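Local coordinates for envelopment polyprotein (Bovine Schmallenberg virus BH80/Germany/2011, PDB 7A56) that probably fuses the viral envelope with the host-cell membrane as the class II fusion glycoprotein Gc, captured here as a postfusion trimer, at residues P54-M59 / L85-N90; S77-I82 / I102-R107; V200-T205 / I226-Q231; T352-T357 / T381-S386. One frame throughout, in Å; residues are numbered along the deposited sequence.

From the N terminus, contact 1 comes first: 54-59 meets 85-90 after a span that includes strands 61-67 and 70-80. Contact 2 opens at 77-82, inside that span, and closes at 102-107, beyond its end, so the two cross, and they touch through Leu85 and Val106. Contact 3 follows in series, 200-205 closing with 226-231, and contact 4 comes last, where 352-357 meets 381-386. Contacts 2 and 3 both join the sheet holding strands 70-80, 335-343 and 226-231 to strands of 98-134 and 197-206. Contact 1 lays a loop over strand 86-92, and Gln55 and Pro54 connect it to contact 4, at the base of the C-terminal strands.

Contact 1. Residues P54-M59 / L85-N90; sequences PQYKTM and LSAGIN
Loop 54-59, leading into strand 61-67, lies against strand 86-92 of a β-sheet, with Pro54 and Tyr56 on Ser86 and Ala87. One backbone hydrogen bond pins it: Tyr56 N donates to Ser86 O at 3.0 Å. Just beyond, Ala87 CA makes a CA-H...O contact with Tyr56 O at 3.3 Å. Two waters extend this sparse pairing. The first accepts from both Gln55 N and Ser86 N and lies 2.9 Å from Gln55 OE1; the second sits 2.8 Å from Tyr56 O and also close to Gly88 O. Pro54 packs its ring against the Ala87-Gly88 peptide, CB 3.4 Å from Ala87 C, while Ser86 OG comes within 3.1 Å of Pro54 CA. Tyr56 CG is anti to the backbone N (chi1 -170°), which carries the ring past Leu85: CD1 lies 4.0 Å from Leu85 CD2, the two side chains crossing obliquely, and Ala87 CB meets the ring at its edge, near the plane. Tyr56 OH then bonds Gln231 NE2 of the second subunit, and Gln55 OE1 accepts from Ser386 N. The loop thus links strand 86-92 to the second subunit, an irregular loop segment packed on a sheet strand, as fits the β-rich core of a trimeric class II fusion protein.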
loop_
_atom_site.group_PDB
_atom_site.type_symbol
_atom_site.label_atom_id
_atom_site.label_comp_id
_atom_site.label_asym_id
_atom_site.label_seq_id
_atom_site.Cartn_x
_atom_site.Cartn_y
_atom_site.Cartn_z
ATOM N N PRO A 54 -18.927 -27.002 -5.534
ATOM C CA PRO A 54 -18.463 -26.063 -4.493
ATOM C C PRO A 54 -17.424 -26.656 -3.535
ATOM O O PRO A 54 -17.567 -27.762 -3.033
ATOM C CB PRO A 54 -19.747 -25.675 -3.754
ATOM C CG PRO A 54 -20.768 -26.714 -4.126
ATOM C CD PRO A 54 -20.381 -27.225 -5.490
ATOM N N GLN A 55 -16.373 -25.875 -3.274
ATOM C CA GLN A 55 -15.303 -26.272 -2.358
ATOM C C GLN A 55 -15.484 -25.727 -0.954
ATOM O O GLN A 55 -14.789 -26.185 -0.039
ATOM C CB GLN A 55 -13.936 -25.723 -2.863
ATOM C CG GLN A 55 -13.415 -26.415 -4.123
ATOM C CD GLN A 55 -12.356 -25.582 -4.769
ATOM O OE1 GLN A 55 -12.660 -24.499 -5.275
ATOM N NE2 GLN A 55 -11.090 -26.024 -4.711
ATOM N N TYR A 56 -16.289 -24.676 -0.792
ATOM C CA TYR A 56 -16.329 -23.907 0.443
ATOM C C TYR A 56 -17.582 -24.258 1.265
ATOM O O TYR A 56 -18.701 -24.300 0.738
ATOM C CB TYR A 56 -16.285 -22.411 0.123
ATOM C CG TYR A 56 -16.090 -21.524 1.341
ATOM C CD1 TYR A 56 -14.798 -21.279 1.854
ATOM C CD2 TYR A 56 -17.191 -21.011 2.032
ATOM C CE1 TYR A 56 -14.614 -20.495 2.976
ATOM C CE2 TYR A 56 -17.027 -20.201 3.179
ATOM C CZ TYR A 56 -15.746 -19.948 3.640
ATOM O OH TYR A 56 -15.547 -19.166 4.738
ATOM N N LYS A 57 -17.374 -24.539 2.550
ATOM C CA LYS A 57 -18.456 -24.694 3.513
ATOM C C LYS A 57 -18.038 -24.087 4.848
ATOM O O LYS A 57 -16.943 -24.397 5.347
ATOM C CB LYS A 57 -18.784 -26.181 3.707
ATOM C CG LYS A 57 -19.838 -26.399 4.734
ATOM C CD LYS A 57 -20.209 -27.858 4.721
ATOM C CE LYS A 57 -19.642 -28.560 5.904
ATOM N NZ LYS A 57 -20.756 -28.818 6.862
ATOM N N THR A 58 -18.893 -23.243 5.431
ATOM C CA THR A 58 -18.639 -22.748 6.787
ATOM C C THR A 58 -19.934 -22.821 7.592
ATOM O O THR A 58 -20.886 -23.500 7.211
ATOM C CB THR A 58 -18.047 -21.326 6.771
ATOM O OG1 THR A 58 -17.619 -20.997 8.097
ATOM C CG2 THR A 58 -19.070 -20.263 6.262
ATOM N N MET A 59 -19.979 -22.140 8.734
ATOM C CA MET A 59 -21.160 -22.288 9.575
ATOM C C MET A 59 -22.325 -21.559 8.930
ATOM O O MET A 59 -22.144 -20.684 8.090
ATOM C CB MET A 59 -20.872 -21.765 10.983
ATOM C CG MET A 59 -21.027 -20.293 11.165
ATOM S SD MET A 59 -19.650 -19.201 10.951
ATOM C CE MET A 59 -18.158 -20.085 11.408
ATOM N N LEU A 85 -14.451 -19.213 -6.409
ATOM C CA LEU A 85 -14.896 -20.014 -5.251
ATOM C C LEU A 85 -16.409 -20.163 -5.216
ATOM O O LEU A 85 -17.145 -19.235 -5.558
ATOM C CB LEU A 85 -14.425 -19.336 -3.955
ATOM C CG LEU A 85 -14.513 -20.144 -2.632
ATOM C CD1 LEU A 85 -13.614 -21.320 -2.666
ATOM C CD2 LEU A 85 -14.066 -19.175 -1.501
ATOM N N SER A 86 -16.887 -21.307 -4.704
ATOM C CA SER A 86 -18.338 -21.459 -4.552
ATOM C C SER A 86 -18.659 -22.304 -3.319
ATOM O O SER A 86 -17.814 -23.059 -2.806
ATOM C CB SER A 86 -19.013 -22.071 -5.799
ATOM O OG SER A 86 -18.614 -23.394 -6.136
ATOM N N ALA A 87 -19.917 -22.165 -2.847
ATOM C CA ALA A 87 -20.432 -22.838 -1.645
ATOM C C ALA A 87 -21.744 -23.516 -2.001
ATOM O O ALA A 87 -22.494 -22.988 -2.834
ATOM C CB ALA A 87 -20.721 -21.829 -0.489
ATOM N N GLY A 88 -22.045 -24.676 -1.396
ATOM C CA GLY A 88 -23.263 -25.413 -1.732
ATOM C C GLY A 88 -24.286 -25.349 -0.618
ATOM O O GLY A 88 -23.924 -25.359 0.558
ATOM N N ILE A 89 -25.562 -25.235 -0.993
ATOM C CA ILE A 89 -26.693 -25.342 -0.061
ATOM C C ILE A 89 -27.624 -26.385 -0.602
ATOM O O ILE A 89 -28.139 -26.244 -1.715
ATOM C CB ILE A 89 -27.458 -24.028 0.143
ATOM C CG1 ILE A 89 -26.513 -22.925 0.619
ATOM C CG2 ILE A 89 -28.645 -24.222 1.164
ATOM C CD1 ILE A 89 -26.203 -23.003 2.108
ATOM N N ASN A 90 -27.891 -27.407 0.206
ATOM C CA ASN A 90 -28.888 -28.417 -0.107
ATOM C C ASN A 90 -30.262 -28.049 0.474
ATOM O O ASN A 90 -30.377 -27.618 1.631
ATOM C CB ASN A 90 -28.395 -29.756 0.428
ATOM C CG ASN A 90 -29.365 -30.872 0.178
ATOM O OD1 ASN A 90 -29.676 -31.198 -0.976
ATOM N ND2 ASN A 90 -29.825 -31.500 1.255
HETATM O O HOH W 1 -15.409 -23.743 -5.130
HETATM O O HOH W 2 -21.325 -24.508 1.719
#

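Contact 2. Residues S77-I82 / I102-R107; sequences SHIPAI and IIIYVR
Val106 packs against backbone carbonyls more than against side chains: its CB stands 3.4 Å from Ile82 O, and CG1, anti to the backbone N (chi1 -175°), is equally near that oxygen. CG2, on the other branch, lies 3.8 Å from Pro80 O. These carbonyls flank Ala81, the centre of an inverse gamma turn in which Ile82 N donates weakly to Pro80 O, and both lie against the valine. Earlier along the strand isoleucines carry the contact. Ile79 has an extended side chain, its CG1 anti to N (chi1 177°), and ends with CD1 3.9 Å from Ile104 O and 4.3 Å from Val106 CG2. Its other branch, CG2, meets Ile104 CG2 at 4.1 Å, the two isoleucines slanting across one another. The backbones stay well apart, the strand axes approaching to 8.6 Å and running 26° from parallel, and side chains span the gap between them. Each strand pairs elsewhere: Ile79 bonds Ile336 of strand 335-343, and Ile104 bonds Ala87 of strand 86-92. His78 points away from the contact, and its NE2 is hydrogen-bonded to Asp229 OD2 of the second subunit. Two separately bonded sheets facing each other across aliphatic side chains form a β-sandwich interior, consistent with the central domain of class II fusion proteins.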
loop_
_atom_site.group_PDB
_atom_site.type_symbol
_atom_site.label_atom_id
_atom_site.label_comp_id
_atom_site.label_asym_id
_atom_site.label_seq_id
_atom_site.Cartn_x
_atom_site.Cartn_y
_atom_site.Cartn_z
ATOM N N SER A 77 -25.534 -17.450 5.331
ATOM C CA SER A 77 -24.127 -17.800 5.513
ATOM C C SER A 77 -23.312 -16.751 4.752
ATOM O O SER A 77 -23.830 -15.693 4.358
ATOM C CB SER A 77 -23.843 -19.233 5.049
ATOM O OG SER A 77 -22.571 -19.689 5.489
ATOM N N HIS A 78 -22.034 -17.043 4.546
ATOM C CA HIS A 78 -21.149 -16.107 3.849
ATOM C C HIS A 78 -20.037 -16.894 3.177
ATOM O O HIS A 78 -19.708 -18.015 3.593
ATOM C CB HIS A 78 -20.531 -15.075 4.803
ATOM C CG HIS A 78 -19.985 -15.682 6.062
ATOM N ND1 HIS A 78 -20.691 -15.706 7.255
ATOM C CD2 HIS A 78 -18.832 -16.345 6.305
ATOM C CE1 HIS A 78 -19.991 -16.346 8.176
ATOM N NE2 HIS A 78 -18.858 -16.745 7.628
ATOM N N ILE A 79 -19.396 -16.259 2.180
ATOM C CA ILE A 79 -18.328 -16.884 1.429
ATOM C C ILE A 79 -17.313 -15.804 1.063
ATOM O O ILE A 79 -17.722 -14.678 0.746
ATOM C CB ILE A 79 -18.845 -17.583 0.148
ATOM C CG1 ILE A 79 -17.710 -18.185 -0.681
ATOM C CG2 ILE A 79 -19.696 -16.665 -0.731
ATOM C CD1 ILE A 79 -18.211 -19.063 -1.819
ATOM N N PRO A 80 -16.008 -16.098 1.136
ATOM C CA PRO A 80 -14.991 -15.090 0.742
ATOM C C PRO A 80 -15.188 -14.626 -0.679
ATOM O O PRO A 80 -15.467 -15.440 -1.566
ATOM C CB PRO A 80 -13.664 -15.850 0.875
ATOM C CG PRO A 80 -13.976 -16.876 2.002
ATOM C CD PRO A 80 -15.397 -17.326 1.708
ATOM N N ALA A 81 -14.948 -13.320 -0.916
ATOM C CA ALA A 81 -15.022 -12.791 -2.280
ATOM C C ALA A 81 -13.711 -13.177 -2.954
ATOM O O ALA A 81 -12.772 -12.383 -3.023
ATOM C CB ALA A 81 -15.246 -11.282 -2.285
ATOM N N ILE A 82 -13.643 -14.438 -3.420
ATOM C CA ILE A 82 -12.439 -15.010 -4.024
ATOM C C ILE A 82 -12.800 -15.536 -5.402
ATOM O O ILE A 82 -13.775 -16.259 -5.556
ATOM C CB ILE A 82 -11.820 -16.127 -3.149
ATOM C CG1 ILE A 82 -11.172 -15.489 -1.929
ATOM C CG2 ILE A 82 -10.777 -16.971 -3.966
ATOM C CD1 ILE A 82 -10.652 -16.501 -0.857
ATOM N N ILE A 102 -28.660 -25.240 -4.345
ATOM C CA ILE A 102 -28.355 -23.876 -4.767
ATOM C C ILE A 102 -26.892 -23.657 -4.439
ATOM O O ILE A 102 -26.475 -23.884 -3.295
ATOM C CB ILE A 102 -29.239 -22.848 -4.039
ATOM C CG1 ILE A 102 -30.734 -23.069 -4.376
ATOM C CG2 ILE A 102 -28.839 -21.435 -4.360
ATOM C CD1 ILE A 102 -31.688 -22.123 -3.628
ATOM N N ILE A 103 -26.127 -23.185 -5.416
ATOM C CA ILE A 103 -24.702 -22.898 -5.244
ATOM C C ILE A 103 -24.525 -21.388 -5.304
ATOM O O ILE A 103 -25.092 -20.730 -6.188
ATOM C CB ILE A 103 -23.890 -23.637 -6.320
ATOM C CG1 ILE A 103 -23.911 -25.157 -6.025
ATOM C CG2 ILE A 103 -22.418 -23.128 -6.449
ATOM C CD1 ILE A 103 -23.501 -25.992 -7.270
ATOM N N ILE A 104 -23.819 -20.823 -4.325
ATOM C CA ILE A 104 -23.420 -19.419 -4.374
ATOM C C ILE A 104 -22.004 -19.349 -4.960
ATOM O O ILE A 104 -21.051 -19.886 -4.373
ATOM C CB ILE A 104 -23.463 -18.773 -2.980
ATOM C CG1 ILE A 104 -24.815 -19.011 -2.263
ATOM C CG2 ILE A 104 -22.993 -17.281 -3.030
ATOM C CD1 ILE A 104 -26.005 -18.362 -3.026
ATOM N N TYR A 105 -21.858 -18.716 -6.132
ATOM C CA TYR A 105 -20.628 -18.902 -6.924
ATOM C C TYR A 105 -20.022 -17.526 -7.185
ATOM O O TYR A 105 -20.688 -16.668 -7.778
ATOM C CB TYR A 105 -20.977 -19.679 -8.209
ATOM C CG TYR A 105 -19.980 -19.571 -9.363
ATOM C CD1 TYR A 105 -18.621 -19.596 -9.138
ATOM C CD2 TYR A 105 -20.424 -19.481 -10.664
ATOM C CE1 TYR A 105 -17.691 -19.480 -10.225
ATOM C CE2 TYR A 105 -19.542 -19.377 -11.746
ATOM C CZ TYR A 105 -18.191 -19.383 -11.515
ATOM O OH TYR A 105 -17.387 -19.291 -12.589
ATOM N N VAL A 106 -18.772 -17.314 -6.757
ATOM C CA VAL A 106 -18.083 -16.011 -6.980
ATOM C C VAL A 106 -17.421 -16.107 -8.358
ATOM O O VAL A 106 -16.325 -16.641 -8.535
ATOM C CB VAL A 106 -17.115 -15.678 -5.857
ATOM C CG1 VAL A 106 -16.494 -14.229 -6.034
ATOM C CG2 VAL A 106 -17.814 -15.783 -4.503
ATOM N N ARG A 107 -18.130 -15.636 -9.377
ATOM C CA ARG A 107 -17.704 -15.931 -10.729
ATOM C C ARG A 107 -16.487 -15.100 -11.141
ATOM O O ARG A 107 -15.650 -15.589 -11.883
ATOM C CB ARG A 107 -18.840 -15.703 -11.714
ATOM C CG ARG A 107 -18.404 -16.021 -13.166
ATOM C CD ARG A 107 -19.543 -16.292 -14.081
ATOM N NE ARG A 107 -19.089 -16.267 -15.465
ATOM C CZ ARG A 107 -18.526 -17.274 -16.127
ATOM N NH1 ARG A 107 -18.319 -18.474 -15.544
ATOM N NH2 ARG A 107 -18.171 -17.059 -17.406
#

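Contact 3. Residues V200-T205 / I226-Q231; sequences VEVCIT and IQLDIQ
Ile204 reaches from strand 197-206 toward Ile226 and Leu228, its CB aimed at the facing strand. CB splits into two branches. CG2, anti to the backbone N, meets Ile226 CD1 at 3.9 Å. CG1 lies beside the backbone N, and its bend (chi2 -62°) brings CD1 against two residues: Ile226 CG2 at 3.8 Å and Leu228 CD2 at 4.1 Å. Ile204 and Ile226 therefore meet tip to tip through two reciprocal methyl contacts, whereas Leu228 crosses the isoleucine at a slant. Farther along, Val202 CG2 approaches the same Leu228 CD2 at 4.4 Å, so that one methyl serves both neighbours. At the far end Val200 CG2 faces Ile230 CD1, 4.1 Å off, again tip to tip. The strands run 157° apart in direction, near antiparallel, but their axes are 9.7 Å from each other, and aliphatic side chains bridge the distance. On the other side of strand 226-231, Gln231 NE2 donates to Asp229 OD1 at 2.8 Å, coming from above the carboxylate plane, and Asp229 OD2 accepts from Thr58 OG1 and His78 NE2 of the third subunit. Each strand has bonded neighbours on two sides: 197-206, tied to 209-214 also by the Cys203-Cys212 disulfide, lies between that strand and 98-134, while 226-231 lies between 335-343 and 221-222, with Ile102 and Ile104 of strand 98-134 packing on Ile204.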
loop_
_atom_site.group_PDB
_atom_site.type_symbol
_atom_site.label_atom_id
_atom_site.label_comp_id
_atom_site.label_asym_id
_atom_site.label_seq_id
_atom_site.Cartn_x
_atom_site.Cartn_y
_atom_site.Cartn_z
ATOM N N VAL A 200 -16.405 -7.459 -9.214
ATOM C CA VAL A 200 -16.853 -8.701 -8.568
ATOM C C VAL A 200 -18.190 -9.089 -9.171
ATOM O O VAL A 200 -19.124 -8.269 -9.236
ATOM C CB VAL A 200 -16.964 -8.571 -7.029
ATOM C CG1 VAL A 200 -17.521 -9.869 -6.375
ATOM C CG2 VAL A 200 -15.613 -8.234 -6.438
ATOM N N GLU A 201 -18.277 -10.335 -9.621
ATOM C CA GLU A 201 -19.526 -10.870 -10.109
ATOM C C GLU A 201 -19.851 -12.120 -9.321
ATOM O O GLU A 201 -18.995 -13.000 -9.140
ATOM C CB GLU A 201 -19.420 -11.165 -11.602
ATOM C CG GLU A 201 -20.723 -11.784 -12.215
ATOM C CD GLU A 201 -20.465 -12.268 -13.642
ATOM O OE1 GLU A 201 -19.367 -12.816 -13.895
ATOM O OE2 GLU A 201 -21.327 -12.071 -14.503
ATOM N N VAL A 202 -21.122 -12.249 -8.933
ATOM C CA VAL A 202 -21.547 -13.398 -8.129
ATOM C C VAL A 202 -22.775 -14.004 -8.776
ATOM O O VAL A 202 -23.556 -13.304 -9.427
ATOM C CB VAL A 202 -21.858 -13.006 -6.669
ATOM C CG1 VAL A 202 -20.627 -12.385 -6.016
ATOM C CG2 VAL A 202 -23.058 -12.094 -6.611
ATOM N N CYS A 203 -22.910 -15.338 -8.662
ATOM C CA CYS A 203 -23.977 -16.054 -9.345
ATOM C C CYS A 203 -24.721 -16.948 -8.362
ATOM O O CYS A 203 -24.148 -17.457 -7.399
ATOM C CB CYS A 203 -23.498 -16.987 -10.495
ATOM S SG CYS A 203 -22.526 -16.093 -11.772
ATOM N N ILE A 204 -26.011 -17.105 -8.618
ATOM C CA ILE A 204 -26.809 -18.196 -8.046
ATOM C C ILE A 204 -26.784 -19.321 -9.061
ATOM O O ILE A 204 -27.328 -19.194 -10.168
ATOM C CB ILE A 204 -28.257 -17.758 -7.778
ATOM C CG1 ILE A 204 -28.301 -16.505 -6.909
ATOM C CG2 ILE A 204 -29.091 -18.913 -7.060
ATOM C CD1 ILE A 204 -27.691 -16.706 -5.532
ATOM N N THR A 205 -26.212 -20.453 -8.689
ATOM C CA THR A 205 -26.059 -21.545 -9.640
ATOM C C THR A 205 -27.013 -22.678 -9.252
ATOM O O THR A 205 -26.955 -23.215 -8.129
ATOM C CB THR A 205 -24.601 -21.986 -9.687
ATOM O OG1 THR A 205 -23.836 -20.910 -10.261
ATOM C CG2 THR A 205 -24.384 -23.271 -10.536
ATOM N N ILE A 226 -33.829 -14.505 -2.320
ATOM C CA ILE A 226 -32.382 -14.549 -2.092
ATOM C C ILE A 226 -31.807 -13.145 -2.057
ATOM O O ILE A 226 -32.075 -12.319 -2.943
ATOM C CB ILE A 226 -31.652 -15.396 -3.151
ATOM C CG1 ILE A 226 -32.244 -16.832 -3.209
ATOM C CG2 ILE A 226 -30.098 -15.342 -2.892
ATOM C CD1 ILE A 226 -31.736 -17.579 -4.459
ATOM N N GLN A 227 -31.074 -12.845 -0.993
ATOM C CA GLN A 227 -30.367 -11.571 -0.928
ATOM C C GLN A 227 -28.873 -11.824 -0.799
ATOM O O GLN A 227 -28.446 -12.761 -0.112
ATOM C CB GLN A 227 -30.882 -10.710 0.264
ATOM C CG GLN A 227 -32.345 -10.310 0.157
ATOM C CD GLN A 227 -33.169 -11.233 0.846
ATOM O OE1 GLN A 227 -32.901 -11.554 2.020
ATOM N NE2 GLN A 227 -34.229 -11.723 0.151
ATOM N N LEU A 228 -28.058 -10.963 -1.433
ATOM C CA LEU A 228 -26.625 -11.077 -1.270
ATOM C C LEU A 228 -26.029 -9.678 -1.140
ATOM O O LEU A 228 -26.590 -8.707 -1.653
ATOM C CB LEU A 228 -25.936 -11.790 -2.470
ATOM C CG LEU A 228 -26.475 -13.145 -2.970
ATOM C CD1 LEU A 228 -27.447 -12.830 -4.086
ATOM C CD2 LEU A 228 -25.327 -14.050 -3.455
ATOM N N ASP A 229 -24.924 -9.558 -0.394
ATOM C CA ASP A 229 -24.185 -8.271 -0.385
ATOM C C ASP A 229 -22.690 -8.551 -0.331
ATOM O O ASP A 229 -22.243 -9.624 0.109
ATOM C CB ASP A 229 -24.614 -7.317 0.759
ATOM C CG ASP A 229 -24.206 -7.786 2.176
ATOM O OD1 ASP A 229 -23.004 -7.885 2.483
ATOM O OD2 ASP A 229 -25.114 -8.034 3.034
ATOM N N ILE A 230 -21.872 -7.575 -0.774
ATOM C CA ILE A 230 -20.445 -7.655 -0.485
ATOM C C ILE A 230 -20.084 -6.668 0.632
ATOM O O ILE A 230 -20.543 -5.519 0.647
ATOM C CB ILE A 230 -19.615 -7.403 -1.758
ATOM C CG1 ILE A 230 -18.150 -7.614 -1.428
ATOM C CG2 ILE A 230 -19.925 -5.990 -2.296
ATOM C CD1 ILE A 230 -17.221 -7.573 -2.748
ATOM N N GLN A 231 -19.312 -7.130 1.609
ATOM C CA GLN A 231 -18.654 -6.272 2.580
ATOM C C GLN A 231 -17.163 -6.234 2.227
ATOM O O GLN A 231 -16.553 -7.275 1.937
ATOM C CB GLN A 231 -18.876 -6.819 4.008
ATOM C CG GLN A 231 -20.338 -6.866 4.406
ATOM C CD GLN A 231 -21.004 -5.500 4.333
ATOM O OE1 GLN A 231 -20.466 -4.493 4.868
ATOM N NE2 GLN A 231 -22.181 -5.442 3.658
#

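Contact 4. Residues T352-T357 / T381-S386; sequences TQATVT and TNTIGS
Asn382 crosses Thr355 at about a right angle, at the end of the antiparallel sheet that joins strands 356-365 and 373-381; the fold is consistent with the immunoglobulin-like domain III of class II fusion proteins. The Asn382 side chain, with CG between the backbone N and carbonyl carbon (chi1 65°), turns its amide onto the neighbouring backbone. OD1 takes a hydrogen bond from Thr355 N at 2.7 Å, the donor standing 47° out of the carbonyl plane. Asn382 N returns one to Thr355 O at 3.1 Å, with a more bent N-H...O angle of 142°, so Asn382 holds Thr355 from both its N-H and its C=O. ND2 lies beside Thr355 OG1 without bonding it, and donates instead to a water that also donates to Gln353 O, 3.0 Å away. Val356 and Thr381 are a non-hydrogen-bonded pair whose side chains lie side by side and point the same way, Val356 CG2 approaching Thr381 OG1 at 3.8 Å. The shared Thr355 O also receives a CA-H...O contact from Thr381 CA. Ala354 CB touches Thr383 CG2 at 3.6 Å, while Thr383 OG1 donates to Ile384 O and accepts from Ile53 N. The turn after Thr381 is fastened by that residue itself: OG1, anti to the backbone N, donates to Thr383 O at 2.8 Å, in the carbonyl plane and on a lone pair.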
loop_
_atom_site.group_PDB
_atom_site.type_symbol
_atom_site.label_atom_id
_atom_site.label_comp_id
_atom_site.label_asym_id
_atom_site.label_seq_id
_atom_site.Cartn_x
_atom_site.Cartn_y
_atom_site.Cartn_z
ATOM N N THR A 352 -17.272 -30.163 -1.495
ATOM C CA THR A 352 -16.572 -31.327 -1.990
ATOM C C THR A 352 -15.188 -30.863 -2.349
ATOM O O THR A 352 -15.035 -29.775 -2.901
ATOM C CB THR A 352 -17.260 -31.891 -3.226
ATOM O OG1 THR A 352 -18.599 -32.218 -2.868
ATOM C CG2 THR A 352 -16.532 -33.103 -3.753
ATOM N N GLN A 353 -14.183 -31.655 -2.022
ATOM C CA GLN A 353 -12.852 -31.253 -2.462
ATOM C C GLN A 353 -12.710 -31.411 -3.969
ATOM O O GLN A 353 -13.118 -32.429 -4.536
ATOM C CB GLN A 353 -11.792 -32.069 -1.750
ATOM C CG GLN A 353 -11.333 -31.390 -0.499
ATOM C CD GLN A 353 -9.832 -31.458 -0.337
ATOM O OE1 GLN A 353 -9.121 -32.072 -1.158
ATOM N NE2 GLN A 353 -9.330 -30.818 0.723
ATOM N N ALA A 354 -12.102 -30.408 -4.613
ATOM C CA ALA A 354 -11.875 -30.493 -6.053
ATOM C C ALA A 354 -10.882 -31.616 -6.401
ATOM O O ALA A 354 -10.002 -31.961 -5.619
ATOM C CB ALA A 354 -11.367 -29.138 -6.575
ATOM N N THR A 355 -11.043 -32.201 -7.584
ATOM C CA THR A 355 -10.070 -33.154 -8.133
ATOM C C THR A 355 -9.150 -32.411 -9.106
ATOM O O THR A 355 -9.557 -32.083 -10.220
ATOM C CB THR A 355 -10.779 -34.299 -8.832
ATOM O OG1 THR A 355 -11.644 -34.944 -7.900
ATOM C CG2 THR A 355 -9.759 -35.347 -9.391
ATOM N N VAL A 356 -7.926 -32.129 -8.675
ATOM C CA VAL A 356 -6.933 -31.404 -9.472
ATOM C C VAL A 356 -5.731 -32.313 -9.663
ATOM O O VAL A 356 -5.331 -33.022 -8.733
ATOM C CB VAL A 356 -6.512 -30.078 -8.807
ATOM C CG1 VAL A 356 -5.478 -29.347 -9.661
ATOM C CG2 VAL A 356 -7.723 -29.194 -8.561
ATOM N N THR A 357 -5.188 -32.337 -10.883
ATOM C CA THR A 357 -3.925 -33.001 -11.157
ATOM C C THR A 357 -2.973 -32.014 -11.829
ATOM O O THR A 357 -3.382 -31.213 -12.680
ATOM C CB THR A 357 -4.088 -34.250 -12.059
ATOM O OG1 THR A 357 -4.705 -33.873 -13.303
ATOM C CG2 THR A 357 -4.928 -35.366 -11.360
ATOM N N THR A 381 -8.626 -30.106 -13.843
ATOM C CA THR A 381 -9.516 -29.915 -12.703
ATOM C C THR A 381 -10.921 -30.307 -13.117
ATOM O O THR A 381 -11.321 -30.144 -14.277
ATOM C CB THR A 381 -9.470 -28.459 -12.174
ATOM O OG1 THR A 381 -10.408 -28.297 -11.106
ATOM C CG2 THR A 381 -9.779 -27.420 -13.304
ATOM N N ASN A 382 -11.657 -30.874 -12.169
ATOM C CA ASN A 382 -13.039 -31.250 -12.454
ATOM C C ASN A 382 -14.018 -30.091 -12.211
ATOM O O ASN A 382 -15.233 -30.266 -12.417
ATOM C CB ASN A 382 -13.428 -32.518 -11.645
ATOM C CG ASN A 382 -13.439 -32.302 -10.116
ATOM O OD1 ASN A 382 -12.777 -31.431 -9.559
ATOM N ND2 ASN A 382 -14.207 -33.127 -9.442
ATOM N N THR A 383 -13.508 -28.898 -11.880
ATOM C CA THR A 383 -14.358 -27.781 -11.497
ATOM C C THR A 383 -13.585 -26.462 -11.595
ATOM O O THR A 383 -12.395 -26.394 -11.312
ATOM C CB THR A 383 -14.933 -27.944 -10.065
ATOM O OG1 THR A 383 -15.870 -26.895 -9.788
ATOM C CG2 THR A 383 -13.865 -27.968 -8.950
ATOM N N ILE A 384 -14.313 -25.412 -11.953
ATOM C CA ILE A 384 -13.897 -24.065 -11.603
ATOM C C ILE A 384 -13.736 -24.011 -10.103
ATOM O O ILE A 384 -14.584 -24.520 -9.366
ATOM C CB ILE A 384 -14.958 -23.058 -12.070
ATOM C CG1 ILE A 384 -15.058 -23.077 -13.606
ATOM C CG2 ILE A 384 -14.650 -21.645 -11.483
ATOM C CD1 ILE A 384 -16.295 -22.354 -14.131
ATOM N N GLY A 385 -12.656 -23.402 -9.624
ATOM C CA GLY A 385 -12.490 -23.329 -8.181
ATOM C C GLY A 385 -11.282 -22.473 -7.834
ATOM O O GLY A 385 -10.737 -21.756 -8.678
ATOM N N SER A 386 -10.880 -22.558 -6.585
ATOM C CA SER A 386 -9.765 -21.779 -6.075
ATOM C C SER A 386 -8.972 -22.736 -5.208
ATOM O O SER A 386 -9.559 -23.437 -4.398
ATOM C CB SER A 386 -10.254 -20.588 -5.242
ATOM O OG SER A 386 -9.141 -19.848 -4.750
HETATM O O HOH W 3 -15.144 -31.975 -6.757
#